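Local atomic coordinates of flagellar hook protein FlgE (Caulobacter crescentus CB15, PDB entry 5AY6), a protein that forms the flagellar hook, the short curved segment thought to work as a universal joint passing motor torque to the filament. Residues T110-N115 and T119-A124. Sequence-based numbering, arbitrary orientation.
Sequences TTTRIN and TTVNLA
T112 and V121 form the hydrogen-bonded pair at the middle of a small antiparallel hairpin in the hook protein's third-domain region, packed against the five-stranded sheet that includes strands 45-53 and 92-99. T112 N to V121 O and V121 N to T112 O are both 3.1 Å. Toward the turn, I114 N gives a shorter bond to T119 O, 2.8 Å; at the open end L123 N bonds to T110 O, and a water joins that same oxygen to A124 N. On the buried face, T112 and V121 run side by side, their CG2 methyls 3.7 Å apart. I114 crosses V121 at about a right angle, laying CG2 3.9 Å from V121 CG1, and both residues rest on Y48. N115 closes the hairpin end: chi1 of 59° swings its amide back over the backbone toward T119, whose N meets OD1 at 3.1 Å from above the amide plane. Were N115 an alanine, T119 N would probably lose this acceptor and the turn be freer to move. Across the other face, R113 CG only brushes T120 CG2 (4.1 Å), while its NH2 forms a salt bridge with D98. Paired strands joined by a short connection make this a classic two-stranded beta hairpin.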
loop_
_atom_site.group_PDB
_atom_site.type_symbol
_atom_site.label_atom_id
_atom_site.label_comp_id
_atom_site.label_asym_id
_atom_site.label_seq_id
_atom_site.Cartn_x
_atom_site.Cartn_y
_atom_site.Cartn_z
ATOM N N THR A 110 10.039 8.120 23.674
ATOM C CA THR A 110 9.403 7.531 24.851
ATOM C C THR A 110 7.933 7.918 25.040
ATOM O O THR A 110 7.181 7.194 25.697
ATOM C CB THR A 110 10.169 7.907 26.133
ATOM O OG1 THR A 110 10.344 9.328 26.186
ATOM C CG2 THR A 110 11.535 7.231 26.158
ATOM N N THR A 111 7.526 9.056 24.484
ATOM C CA THR A 111 6.162 9.550 24.682
ATOM C C THR A 111 5.493 10.066 23.410
ATOM O O THR A 111 6.127 10.199 22.359
ATOM C CB THR A 111 6.120 10.706 25.715
ATOM O OG1 THR A 111 6.813 11.851 25.194
ATOM C CG2 THR A 111 6.739 10.288 27.041
ATOM N N THR A 112 4.195 10.337 23.522
ATOM C CA THR A 112 3.505 11.205 22.576
ATOM C C THR A 112 2.654 12.195 23.355
ATOM O O THR A 112 2.129 11.866 24.422
ATOM C CB THR A 112 2.603 10.433 21.588
ATOM O OG1 THR A 112 2.008 11.359 20.668
ATOM C CG2 THR A 112 1.490 9.690 22.321
ATOM N N ARG A 113 2.528 13.410 22.834
ATOM C CA ARG A 113 1.559 14.351 23.386
ATOM C C ARG A 113 0.162 13.856 23.035
ATOM O O ARG A 113 -0.021 13.209 22.001
ATOM C CB ARG A 113 1.786 15.767 22.844
ATOM C CG ARG A 113 3.108 16.392 23.273
ATOM C CD ARG A 113 3.197 17.872 22.891
ATOM N NE ARG A 113 3.405 18.079 21.459
ATOM C CZ ARG A 113 3.610 19.268 20.898
ATOM N NH1 ARG A 113 3.639 20.360 21.650
ATOM N NH2 ARG A 113 3.790 19.370 19.586
ATOM N N ILE A 114 -0.817 14.138 23.892
ATOM C CA ILE A 114 -2.202 13.787 23.589
ATOM C C ILE A 114 -3.093 15.028 23.519
ATOM O O ILE A 114 -4.275 14.932 23.190
ATOM C CB ILE A 114 -2.786 12.798 24.622
ATOM C CG1 ILE A 114 -2.763 13.407 26.026
ATOM C CG2 ILE A 114 -2.020 11.481 24.587
ATOM C CD1 ILE A 114 -3.335 12.496 27.097
ATOM N N ASN A 115 -2.524 16.188 23.831
ATOM C CA ASN A 115 -3.211 17.460 23.618
ATOM C C ASN A 115 -2.210 18.604 23.444
ATOM O O ASN A 115 -1.018 18.435 23.706
ATOM C CB ASN A 115 -4.187 17.761 24.769
ATOM C CG ASN A 115 -3.506 17.842 26.123
ATOM O OD1 ASN A 115 -2.435 18.430 26.266
ATOM N ND2 ASN A 115 -4.140 17.256 27.136
ATOM N N THR A 119 0.220 17.435 27.609
ATOM C CA THR A 119 0.063 16.203 28.370
ATOM C C THR A 119 0.522 15.022 27.517
ATOM O O THR A 119 0.236 14.965 26.318
ATOM C CB THR A 119 -1.401 15.998 28.812
ATOM O OG1 THR A 119 -1.846 17.140 29.557
ATOM C CG2 THR A 119 -1.533 14.762 29.679
ATOM N N THR A 120 1.244 14.087 28.125
ATOM C CA THR A 120 1.786 12.961 27.373
ATOM C C THR A 120 1.351 11.614 27.935
ATOM O O THR A 120 0.907 11.520 29.078
ATOM C CB THR A 120 3.339 12.994 27.333
ATOM O OG1 THR A 120 3.866 12.919 28.668
ATOM C CG2 THR A 120 3.839 14.260 26.655
ATOM N N VAL A 121 1.469 10.577 27.108
ATOM C CA VAL A 121 1.401 9.201 27.585
ATOM C C VAL A 121 2.659 8.476 27.131
ATOM O O VAL A 121 3.336 8.914 26.193
ATOM C CB VAL A 121 0.144 8.452 27.073
ATOM C CG1 VAL A 121 -1.128 9.144 27.551
ATOM C CG2 VAL A 121 0.164 8.350 25.556
ATOM N N ASN A 122 2.979 7.375 27.801
ATOM C CA ASN A 122 4.154 6.597 27.440
ATOM C C ASN A 122 3.878 5.654 26.275
ATOM O O ASN A 122 2.895 4.909 26.289
ATOM C CB ASN A 122 4.658 5.809 28.653
ATOM C CG ASN A 122 5.155 6.715 29.764
ATOM O OD1 ASN A 122 5.590 7.842 29.512
ATOM N ND2 ASN A 122 5.088 6.233 30.997
ATOM N N LEU A 123 4.752 5.692 25.270
ATOM C CA LEU A 123 4.644 4.803 24.116
ATOM C C LEU A 123 4.611 3.333 24.537
ATOM O O LEU A 123 3.955 2.511 23.894
ATOM C CB LEU A 123 5.805 5.030 23.141
ATOM C CG LEU A 123 5.947 6.405 22.484
ATOM C CD1 LEU A 123 7.093 6.384 21.484
ATOM C CD2 LEU A 123 4.653 6.829 21.802
ATOM N N ALA A 124 5.317 3.010 25.618
ATOM C CA ALA A 124 5.353 1.643 26.132
ATOM C C ALA A 124 3.974 1.187 26.617
ATOM O O ALA A 124 3.619 0.014 26.493
ATOM C CB ALA A 124 6.375 1.528 27.253
HETATM O O HOH W 1 7.311 4.650 26.755
HETATM O O HOH W 2 -4.290 17.433 30.439
#